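Side-chain contacts in 3-oxoacyl-(Acyl-carrier protein) synthase (Burkholderia xenovorans, PDB 4EFI), which probably catalyses the condensation of an acyl group with a malonyl unit on acyl-carrier protein, as a KAS III-like enzyme of the thiolase superfamily: residues K213-D216 with R222-G225; D34-R39 with T169-G174. All coordinates share one frame; numbering follows the deposited sequence.

Contact 1: residues K213-D216 with R222-G225; sequences KPYD and RMAG
Tyr215 and Met223 form a Met-aromatic contact within the long loop between strands 205-206 and 232-233, where the chain doubles back over five intervening residues. Met223 SD lies 4.8 Å from the centroid of the Tyr215 ring, 64° off the ring normal, an oblique approach to the CD2-CE2 side of the ring. The methyl group comes nearer than the sulfur, with Met223 CE 3.4 Å from Tyr215 CE2, whereas SD stays 3.7 Å from the same carbon. Beyond CG the methionine chain is extended, which carries CE the full length of the side chain out to the tyrosine; Phe232 and Ala217 also touch this methionine. Arg222, the residue before it, crosses the tyrosine at about a right angle, with guanidinium and ring planes 56° apart. Its chain bends at chi3 and brings the guanidinium close to the phenol. Both polar ends share Asp220, whose OD2 is hydrogen-bonded to the tyrosine hydroxyl and salt-bridged to Arg222 NH2; Asp234 forms a salt bridge with the second terminal nitrogen, NH1. Tyr215 OH lies beside the guanidinium edge, near its plane, 3.8 Å from Arg222 NH2.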
loop_
_atom_site.group_PDB
_atom_site.type_symbol
_atom_site.label_atom_id
_atom_site.label_comp_id
_atom_site.label_asym_id
_atom_site.label_seq_id
_atom_site.Cartn_x
_atom_site.Cartn_y
_atom_site.Cartn_z
ATOM N N LYS A 213 -10.187 16.970 -15.488
ATOM C CA LYS A 213 -10.575 18.277 -14.967
ATOM C C LYS A 213 -9.401 18.916 -14.240
ATOM O O LYS A 213 -9.351 18.820 -13.012
ATOM C CB LYS A 213 -11.779 18.134 -14.020
ATOM C CG LYS A 213 -12.430 19.460 -13.564
ATOM C CD LYS A 213 -13.605 19.243 -12.594
ATOM C CE LYS A 213 -14.192 20.550 -12.072
ATOM N NZ LYS A 213 -15.037 21.220 -13.092
ATOM N N PRO A 214 -8.484 19.588 -14.991
ATOM C CA PRO A 214 -7.265 20.138 -14.389
ATOM C C PRO A 214 -7.587 21.037 -13.208
ATOM O O PRO A 214 -8.412 21.935 -13.316
ATOM C CB PRO A 214 -6.606 20.915 -15.534
ATOM C CG PRO A 214 -7.662 21.089 -16.578
ATOM C CD PRO A 214 -8.607 19.925 -16.419
ATOM N N TYR A 215 -6.953 20.763 -12.074
ATOM C CA TYR A 215 -7.043 21.624 -10.906
ATOM C C TYR A 215 -6.459 23.003 -11.234
ATOM O O TYR A 215 -5.530 23.110 -12.037
ATOM C CB TYR A 215 -6.267 20.978 -9.776
ATOM C CG TYR A 215 -6.216 21.747 -8.482
ATOM C CD1 TYR A 215 -7.174 21.555 -7.494
ATOM C CD2 TYR A 215 -5.178 22.630 -8.216
ATOM C CE1 TYR A 215 -7.108 22.232 -6.297
ATOM C CE2 TYR A 215 -5.115 23.317 -7.022
ATOM C CZ TYR A 215 -6.081 23.122 -6.076
ATOM O OH TYR A 215 -6.011 23.788 -4.881
ATOM N N ASP A 216 -7.042 24.064 -10.672
ATOM C CA ASP A 216 -6.594 25.435 -10.934
ATOM C C ASP A 216 -5.335 25.774 -10.116
ATOM O O ASP A 216 -5.381 26.500 -9.111
ATOM C CB ASP A 216 -7.717 26.430 -10.631
ATOM C CG ASP A 216 -7.429 27.812 -11.164
ATOM O OD1 ASP A 216 -6.304 28.046 -11.654
ATOM O OD2 ASP A 216 -8.336 28.669 -11.079
ATOM N N ARG A 222 0.233 27.866 -3.118
ATOM C CA ARG A 222 1.143 26.834 -2.647
ATOM C C ARG A 222 1.841 26.158 -3.807
ATOM O O ARG A 222 2.856 25.483 -3.610
ATOM C CB ARG A 222 0.402 25.765 -1.844
ATOM C CG ARG A 222 -0.447 26.281 -0.703
ATOM C CD ARG A 222 -1.267 25.138 -0.118
ATOM N NE ARG A 222 -2.178 24.598 -1.121
ATOM C CZ ARG A 222 -2.791 23.422 -1.033
ATOM N NH1 ARG A 222 -2.598 22.643 0.024
ATOM N NH2 ARG A 222 -3.606 23.013 -1.997
ATOM N N MET A 223 1.286 26.310 -5.012
ATOM C CA MET A 223 1.795 25.597 -6.186
ATOM C C MET A 223 2.694 26.453 -7.099
ATOM O O MET A 223 3.055 26.012 -8.193
ATOM C CB MET A 223 0.625 24.991 -6.975
ATOM C CG MET A 223 -0.200 24.027 -6.156
ATOM S SD MET A 223 -1.424 23.178 -7.147
ATOM C CE MET A 223 -2.136 22.124 -5.890
ATOM N N ALA A 224 3.070 27.655 -6.654
ATOM C CA ALA A 224 3.996 28.515 -7.401
ATOM C C ALA A 224 5.290 27.763 -7.721
ATOM O O ALA A 224 5.924 27.198 -6.829
ATOM C CB ALA A 224 4.310 29.759 -6.596
ATOM N N GLY A 225 5.656 27.727 -8.997
ATOM C CA GLY A 225 6.887 27.073 -9.410
ATOM C C GLY A 225 6.836 25.552 -9.450
ATOM O O GLY A 225 7.852 24.910 -9.718
#

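Contact 2: residues D34-R39 with T169-G174; sequences DYFVER and TSLLFG
A buried CH-pi contact joins the loop between strand 30-32 and helix 42-52 to the 169-174 segment on the short helix 167-170, 130 residues away in sequence. One methyl of Leu171 does most of the touching. Leu171 CD2 sits 3.6 Å from the centroid of the Phe36 ring and 26° off its normal, over one face but shifted to the side where the ring joins its CB. That shift leaves CD2 3.3 Å from Phe36 CG, a tight fit for two carbons. With Leu171 CG anti to the carbonyl carbon (chi1 -71°), the methyl end reaches the ring although CB does not point at it. The edge of the Tyr35 ring points at the opposite face, its CD2 3.7 Å above the Phe36 plane and over the centre. The far end of the phenylalanine reaches backbone: Phe36 CZ is 3.4 Å from Ser170 O, which approaches obliquely. The serine adds its CB, 4.1 Å from Phe36 CE1, while its hydroxyl is hydrogen-bonded to Asp166 O. Val48 and Ile52 of helix 42-52 also touch Leu171. The contact thus ties together two parts of the thiolase-type fold of KAS III-like enzymes.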
loop_
_atom_site.group_PDB
_atom_site.type_symbol
_atom_site.label_atom_id
_atom_site.label_comp_id
_atom_site.label_asym_id
_atom_site.label_seq_id
_atom_site.Cartn_x
_atom_site.Cartn_y
_atom_site.Cartn_z
ATOM N N ASP A 34 23.091 9.164 -2.904
ATOM C CA ASP A 34 24.163 9.853 -3.628
ATOM C C ASP A 34 23.590 10.464 -4.892
ATOM O O ASP A 34 23.996 11.554 -5.298
ATOM C CB ASP A 34 25.325 8.904 -3.991
ATOM C CG ASP A 34 26.263 8.648 -2.827
ATOM O OD1 ASP A 34 25.878 8.964 -1.687
ATOM O OD2 ASP A 34 27.382 8.116 -3.055
ATOM N N TYR A 35 22.640 9.757 -5.510
ATOM C CA TYR A 35 22.043 10.191 -6.764
ATOM C C TYR A 35 21.594 11.660 -6.691
ATOM O O TYR A 35 21.645 12.376 -7.689
ATOM C CB TYR A 35 20.843 9.287 -7.093
ATOM C CG TYR A 35 20.081 9.634 -8.363
ATOM C CD1 TYR A 35 20.517 9.198 -9.609
ATOM C CD2 TYR A 35 18.915 10.376 -8.310
ATOM C CE1 TYR A 35 19.806 9.511 -10.766
ATOM C CE2 TYR A 35 18.207 10.693 -9.448
ATOM C CZ TYR A 35 18.649 10.262 -10.673
ATOM O OH TYR A 35 17.933 10.589 -11.809
ATOM N N PHE A 36 21.130 12.090 -5.520
ATOM C CA PHE A 36 20.442 13.384 -5.378
ATOM C C PHE A 36 21.328 14.558 -4.967
ATOM O O PHE A 36 20.886 15.716 -4.976
ATOM C CB PHE A 36 19.321 13.272 -4.356
ATOM C CG PHE A 36 18.275 12.300 -4.733
ATOM C CD1 PHE A 36 17.249 12.659 -5.594
ATOM C CD2 PHE A 36 18.322 11.013 -4.247
ATOM C CE1 PHE A 36 16.287 11.745 -5.934
ATOM C CE2 PHE A 36 17.375 10.103 -4.594
ATOM C CZ PHE A 36 16.351 10.461 -5.420
ATOM N N VAL A 37 22.573 14.270 -4.616
ATOM C CA VAL A 37 23.467 15.302 -4.083
ATOM C C VAL A 37 23.882 16.361 -5.113
ATOM O O VAL A 37 24.185 17.490 -4.743
ATOM C CB VAL A 37 24.707 14.657 -3.441
ATOM C CG1 VAL A 37 25.787 15.687 -3.135
ATOM C CG2 VAL A 37 24.297 13.913 -2.173
ATOM N N GLU A 38 23.908 16.019 -6.394
ATOM C CA GLU A 38 24.260 17.007 -7.416
ATOM C C GLU A 38 23.184 18.091 -7.539
ATOM O O GLU A 38 23.496 19.290 -7.587
ATOM C CB GLU A 38 24.473 16.334 -8.767
ATOM N N ARG A 39 21.921 17.667 -7.577
ATOM C CA ARG A 39 20.803 18.592 -7.765
ATOM C C ARG A 39 20.465 19.319 -6.476
ATOM O O ARG A 39 20.182 20.519 -6.480
ATOM C CB ARG A 39 19.567 17.843 -8.254
ATOM N N THR A 169 9.491 15.307 -2.399
ATOM C CA THR A 169 8.904 14.147 -3.035
ATOM C C THR A 169 9.971 13.292 -3.725
ATOM O O THR A 169 9.869 12.075 -3.728
ATOM C CB THR A 169 7.754 14.522 -4.022
ATOM O OG1 THR A 169 8.217 15.416 -5.043
ATOM C CG2 THR A 169 6.597 15.165 -3.269
ATOM N N SER A 170 10.996 13.939 -4.287
ATOM C CA SER A 170 12.044 13.208 -5.009
ATOM C C SER A 170 12.782 12.217 -4.136
ATOM O O SER A 170 13.134 11.124 -4.584
ATOM C CB SER A 170 13.059 14.176 -5.607
ATOM O OG SER A 170 12.539 14.796 -6.760
ATOM N N LEU A 171 13.049 12.583 -2.889
ATOM C CA LEU A 171 13.814 11.724 -2.002
ATOM C C LEU A 171 12.959 10.668 -1.305
ATOM O O LEU A 171 13.488 9.736 -0.700
ATOM C CB LEU A 171 14.484 12.595 -0.928
ATOM C CG LEU A 171 15.645 13.501 -1.346
ATOM C CD1 LEU A 171 16.014 14.420 -0.199
ATOM C CD2 LEU A 171 16.862 12.705 -1.757
ATOM N N LEU A 172 11.643 10.807 -1.377
ATOM C CA LEU A 172 10.738 10.016 -0.569
ATOM C C LEU A 172 10.242 8.717 -1.192
ATOM O O LEU A 172 10.194 7.686 -0.541
ATOM C CB LEU A 172 9.529 10.880 -0.207
ATOM C CG LEU A 172 8.465 10.196 0.644
ATOM C CD1 LEU A 172 9.004 9.718 1.961
ATOM C CD2 LEU A 172 7.317 11.175 0.865
ATOM N N PHE A 173 9.864 8.771 -2.458
ATOM C CA PHE A 173 9.101 7.676 -3.061
ATOM C C PHE A 173 9.940 6.639 -3.791
ATOM O O PHE A 173 10.887 6.964 -4.531
ATOM C CB PHE A 173 8.029 8.224 -4.010
ATOM C CG PHE A 173 6.932 8.967 -3.303
ATOM C CD1 PHE A 173 5.964 8.279 -2.590
ATOM C CD2 PHE A 173 6.875 10.350 -3.329
ATOM C CE1 PHE A 173 4.940 8.979 -1.924
ATOM C CE2 PHE A 173 5.872 11.038 -2.667
ATOM C CZ PHE A 173 4.921 10.357 -1.969
ATOM N N GLY A 174 9.545 5.389 -3.604
ATOM C CA GLY A 174 10.068 4.262 -4.348
ATOM C C GLY A 174 8.914 3.506 -4.986
ATOM O O GLY A 174 7.742 3.818 -4.735
#

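The two contacts are separate, their centres 23 Å apart and their nearest atoms about 11 Å apart. Both lie well away from the middle of the chain, contact 1 about 26 Å and contact 2 about 21 Å from its centre, measured centre to centre. Both segments of contact 2 precede those of contact 1 along the chain. Strand 232-233 adjoins both contacts: Phe232 touches Arg222 of contact 1, and Met233 touches Thr169 and Phe173 in the 169-174 segment. Near contact 2, Asn300 makes backbone hydrogen bonds with Leu172 and Gly174, tying that segment to a later loop.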